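Local atomic coordinates of 3-dehydroshikimate dehydratase (Pseudomonas putida, PDB entry 5HMQ), a protein that converts 3-dehydroshikimate to protocatechuate with the loss of water, using a divalent metal ion, preferably cobalt. Residues Asn79-Gln91 and Leu121-Ile133. Sequence-based numbering, arbitrary orientation.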
# COMPACT_ATOMS: atom_id res chain seq x y z
N ASN C 79 32.11 -23.45 -10.41
CA ASN C 79 31.22 -23.28 -9.27
C ASN C 79 31.99 -23.09 -7.97
O ASN C 79 31.54 -22.35 -7.09
CB ASN C 79 30.27 -24.48 -9.16
CG ASN C 79 29.10 -24.39 -10.13
OD1 ASN C 79 28.57 -23.30 -10.37
ND2 ASN C 79 28.71 -25.53 -10.68
N LEU C 80 33.16 -23.73 -7.85
CA LEU C 80 34.00 -23.51 -6.67
C LEU C 80 34.61 -22.12 -6.67
O LEU C 80 34.71 -21.47 -5.62
CB LEU C 80 35.09 -24.58 -6.61
CG LEU C 80 34.60 -26.01 -6.39
CD1 LEU C 80 35.72 -27.01 -6.60
CD2 LEU C 80 34.03 -26.15 -4.99
N ASP C 81 35.01 -21.63 -7.85
CA ASP C 81 35.48 -20.25 -7.97
C ASP C 81 34.41 -19.26 -7.55
O ASP C 81 34.71 -18.25 -6.89
CB ASP C 81 35.91 -19.98 -9.41
CG ASP C 81 37.15 -20.77 -9.81
OD1 ASP C 81 37.43 -21.80 -9.18
OD2 ASP C 81 37.80 -20.38 -10.81
N ARG C 82 33.16 -19.53 -7.91
CA ARG C 82 32.06 -18.69 -7.45
C ARG C 82 31.89 -18.77 -5.94
O ARG C 82 31.65 -17.75 -5.28
CB ARG C 82 30.77 -19.08 -8.19
CG ARG C 82 29.52 -18.35 -7.75
CD ARG C 82 28.39 -18.56 -8.76
NE ARG C 82 28.04 -19.97 -8.94
CZ ARG C 82 26.99 -20.56 -8.37
NH1 ARG C 82 26.19 -19.87 -7.57
NH2 ARG C 82 26.76 -21.85 -8.60
N ALA C 83 32.02 -19.97 -5.37
CA ALA C 83 31.94 -20.12 -3.92
C ALA C 83 33.05 -19.33 -3.22
O ALA C 83 32.80 -18.68 -2.20
CB ALA C 83 32.02 -21.60 -3.54
N GLU C 84 34.27 -19.37 -3.77
CA GLU C 84 35.37 -18.65 -3.14
C GLU C 84 35.14 -17.14 -3.18
O GLU C 84 35.51 -16.43 -2.23
CB GLU C 84 36.69 -19.01 -3.82
CG GLU C 84 37.15 -20.44 -3.60
CD GLU C 84 37.58 -20.71 -2.16
OE1 GLU C 84 38.11 -19.77 -1.52
OE2 GLU C 84 37.41 -21.85 -1.69
N ARG C 85 34.55 -16.63 -4.26
CA ARG C 85 34.22 -15.21 -4.32
C ARG C 85 33.19 -14.85 -3.26
O ARG C 85 33.26 -13.77 -2.66
CB ARG C 85 33.72 -14.84 -5.72
CG ARG C 85 34.79 -14.91 -6.79
CD ARG C 85 34.36 -14.20 -8.07
NE ARG C 85 33.11 -14.73 -8.61
CZ ARG C 85 33.04 -15.76 -9.45
NH1 ARG C 85 34.14 -16.37 -9.86
NH2 ARG C 85 31.85 -16.17 -9.89
N LYS C 86 32.21 -15.72 -3.03
CA LYS C 86 31.24 -15.46 -1.97
C LYS C 86 31.91 -15.52 -0.60
O LYS C 86 31.60 -14.70 0.28
CB LYS C 86 30.08 -16.45 -2.05
CG LYS C 86 29.35 -16.44 -3.39
CD LYS C 86 29.10 -15.02 -3.88
CE LYS C 86 28.71 -15.01 -5.36
NZ LYS C 86 28.62 -13.62 -5.91
N PHE C 87 32.83 -16.47 -0.40
CA PHE C 87 33.62 -16.50 0.83
C PHE C 87 34.36 -15.19 1.05
O PHE C 87 34.35 -14.64 2.15
CB PHE C 87 34.60 -17.68 0.79
CG PHE C 87 33.94 -19.03 0.78
CD1 PHE C 87 32.66 -19.19 1.28
CD2 PHE C 87 34.61 -20.13 0.28
CE1 PHE C 87 32.06 -20.44 1.28
CE2 PHE C 87 34.01 -21.38 0.27
CZ PHE C 87 32.73 -21.53 0.77
N ASP C 88 35.01 -14.67 -0.00
CA ASP C 88 35.66 -13.37 0.10
C ASP C 88 34.68 -12.30 0.54
O ASP C 88 34.99 -11.45 1.38
CB ASP C 88 36.31 -12.98 -1.23
CG ASP C 88 37.45 -13.89 -1.63
OD1 ASP C 88 38.06 -14.52 -0.73
OD2 ASP C 88 37.76 -13.96 -2.83
N LEU C 89 33.47 -12.32 -0.03
CA LEU C 89 32.47 -11.30 0.29
C LEU C 89 32.03 -11.41 1.74
O LEU C 89 31.86 -10.39 2.42
CB LEU C 89 31.28 -11.45 -0.66
CG LEU C 89 30.16 -10.42 -0.63
CD1 LEU C 89 30.73 -9.06 -0.95
CD2 LEU C 89 29.09 -10.80 -1.64
N MSE C 90 31.85 -12.63 2.24
CA MSE C 90 31.39 -12.85 3.61
C MSE C 90 32.39 -12.36 4.65
O MSE C 90 32.01 -11.81 5.68
CB MSE C 90 31.12 -14.34 3.82
CG MSE C 90 29.97 -14.86 2.99
SE MSE C 90 30.05 -16.79 2.76
CE MSE C 90 29.82 -17.31 4.63
N GLN C 91 33.68 -12.56 4.37
CA GLN C 91 34.70 -12.09 5.31
C GLN C 91 34.77 -10.57 5.35
O GLN C 91 35.11 -10.00 6.39
CB GLN C 91 36.05 -12.71 4.96
CG GLN C 91 36.18 -14.13 5.50
CD GLN C 91 37.43 -14.84 5.04
OE1 GLN C 91 38.08 -14.43 4.07
NE2 GLN C 91 37.79 -15.92 5.73
N LEU C 121 32.60 -31.53 -0.41
CA LEU C 121 33.65 -30.72 -1.01
C LEU C 121 33.44 -29.24 -0.72
O LEU C 121 34.38 -28.53 -0.35
CB LEU C 121 33.71 -30.97 -2.52
CG LEU C 121 34.68 -30.13 -3.35
CD1 LEU C 121 36.12 -30.35 -2.88
CD2 LEU C 121 34.54 -30.48 -4.82
N LEU C 122 32.19 -28.76 -0.86
CA LEU C 122 31.90 -27.38 -0.52
C LEU C 122 32.11 -27.13 0.97
O LEU C 122 32.62 -26.08 1.37
CB LEU C 122 30.46 -27.03 -0.93
CG LEU C 122 30.03 -25.57 -0.77
CD1 LEU C 122 30.93 -24.65 -1.57
CD2 LEU C 122 28.57 -25.41 -1.19
N GLY C 123 31.73 -28.10 1.81
CA GLY C 123 31.98 -27.97 3.24
C GLY C 123 33.46 -27.90 3.56
O GLY C 123 33.88 -27.15 4.44
N GLU C 124 34.28 -28.68 2.84
CA GLU C 124 35.72 -28.62 3.03
C GLU C 124 36.27 -27.25 2.65
O GLU C 124 37.10 -26.68 3.38
CB GLU C 124 36.41 -29.72 2.22
CG GLU C 124 36.09 -31.14 2.69
CD GLU C 124 36.55 -32.19 1.70
OE1 GLU C 124 37.20 -31.82 0.69
OE2 GLU C 124 36.27 -33.39 1.92
N HIS C 125 35.81 -26.70 1.52
CA HIS C 125 36.25 -25.37 1.12
C HIS C 125 35.82 -24.31 2.13
O HIS C 125 36.59 -23.41 2.46
CB HIS C 125 35.70 -25.03 -0.27
CG HIS C 125 36.50 -25.61 -1.39
ND1 HIS C 125 37.27 -24.84 -2.23
CD2 HIS C 125 36.66 -26.89 -1.81
CE1 HIS C 125 37.86 -25.61 -3.13
NE2 HIS C 125 37.51 -26.86 -2.89
N ALA C 126 34.58 -24.40 2.62
CA ALA C 126 34.12 -23.43 3.61
C ALA C 126 34.85 -23.62 4.94
O ALA C 126 35.29 -22.64 5.56
CB ALA C 126 32.62 -23.56 3.81
N GLY C 127 35.00 -24.87 5.39
CA GLY C 127 35.70 -25.12 6.64
C GLY C 127 37.13 -24.63 6.62
O GLY C 127 37.63 -24.09 7.61
N LYS C 128 37.81 -24.80 5.48
CA LYS C 128 39.20 -24.35 5.36
C LYS C 128 39.32 -22.86 5.63
O LYS C 128 40.27 -22.42 6.29
CB LYS C 128 39.73 -24.70 3.97
CG LYS C 128 41.12 -24.19 3.67
CD LYS C 128 41.59 -24.70 2.32
CE LYS C 128 42.97 -24.18 1.96
NZ LYS C 128 43.38 -24.65 0.61
N ARG C 129 38.38 -22.07 5.14
CA ARG C 129 38.42 -20.62 5.34
C ARG C 129 37.75 -20.17 6.63
O ARG C 129 37.64 -18.97 6.86
CB ARG C 129 37.80 -19.92 4.13
CG ARG C 129 38.62 -20.15 2.87
CD ARG C 129 38.17 -19.29 1.72
NE ARG C 129 38.23 -17.87 2.04
CZ ARG C 129 38.06 -16.91 1.15
NH1 ARG C 129 37.83 -17.21 -0.12
NH2 ARG C 129 38.12 -15.64 1.52
N GLY C 130 37.28 -21.11 7.45
CA GLY C 130 36.62 -20.75 8.69
C GLY C 130 35.18 -20.34 8.53
O GLY C 130 34.68 -19.52 9.31
N LEU C 131 34.49 -20.88 7.53
CA LEU C 131 33.11 -20.53 7.22
C LEU C 131 32.25 -21.79 7.24
O LEU C 131 32.74 -22.91 7.37
CB LEU C 131 33.03 -19.83 5.86
CG LEU C 131 33.98 -18.63 5.73
CD1 LEU C 131 33.98 -18.07 4.31
CD2 LEU C 131 33.64 -17.54 6.74
N ARG C 132 30.93 -21.58 7.13
CA ARG C 132 29.95 -22.64 7.28
C ARG C 132 28.97 -22.62 6.11
O ARG C 132 28.62 -21.56 5.59
CB ARG C 132 29.22 -22.46 8.61
CG ARG C 132 30.13 -22.62 9.82
CD ARG C 132 29.55 -21.98 11.07
NE ARG C 132 28.22 -22.44 11.43
CZ ARG C 132 27.26 -21.64 11.88
NH1 ARG C 132 27.49 -20.34 12.01
NH2 ARG C 132 26.07 -22.13 12.20
N ILE C 133 28.53 -23.81 5.72
CA ILE C 133 27.54 -23.99 4.66
C ILE C 133 26.23 -24.44 5.29
O ILE C 133 26.21 -25.43 6.03
CB ILE C 133 28.01 -25.01 3.60
CG1 ILE C 133 29.33 -24.58 2.97
CG2 ILE C 133 26.95 -25.17 2.52
CD1 ILE C 133 29.26 -23.31 2.17
O HOH W 1 38.58 -22.68 0.79
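NH1 of Arg-129 is shared by two carboxylates in a salt-bridge network, bonding to Glu-84 OE1 at 2.9 Å and Asp-88 OD1 at 2.8 Å; the second bond is clearly the more bent. NH2 of Arg-129 also faces Asp-88 OD1, at a modelled separation too short to be reliable, and at 2.8 Å takes Gln-91 OE1, meeting it from above the amide plane. All three acceptors lie at the guanidinium edge, while CB of Phe-87 covers one face, so rotation of the flat group is well restrained. The bend at chi3 (58°) swings the guanidinium onto helix 76-93. Glu-84, itself bent at chi2, turns its other oxygen to His-125: ND1 donates to OE2 at 3.0 Å, nearly straight and in the ring plane, and a water links OE2 to His-125 O. Over the imidazole face sits Leu-80 CD2, a CH-pi contact. Helices 76-93 and 112-128 follow one another round the outside of the TIM barrel, segments 79-91 and 121-128 crossing at -32°; a Schellman motif with Gly-130 at positive phi closes helix 112-128, and the chain runs on into strand 132-136, which carries the metal ligand Glu-136. Beneath the charged network, the Phe-87 ring packs with CZ 3.7 Å from Ala-126 CB of the helix, CD1 3.5 Å from Leu-131 CD1 of the connecting loop, and Ile-133 CD1 of the strand at its edge.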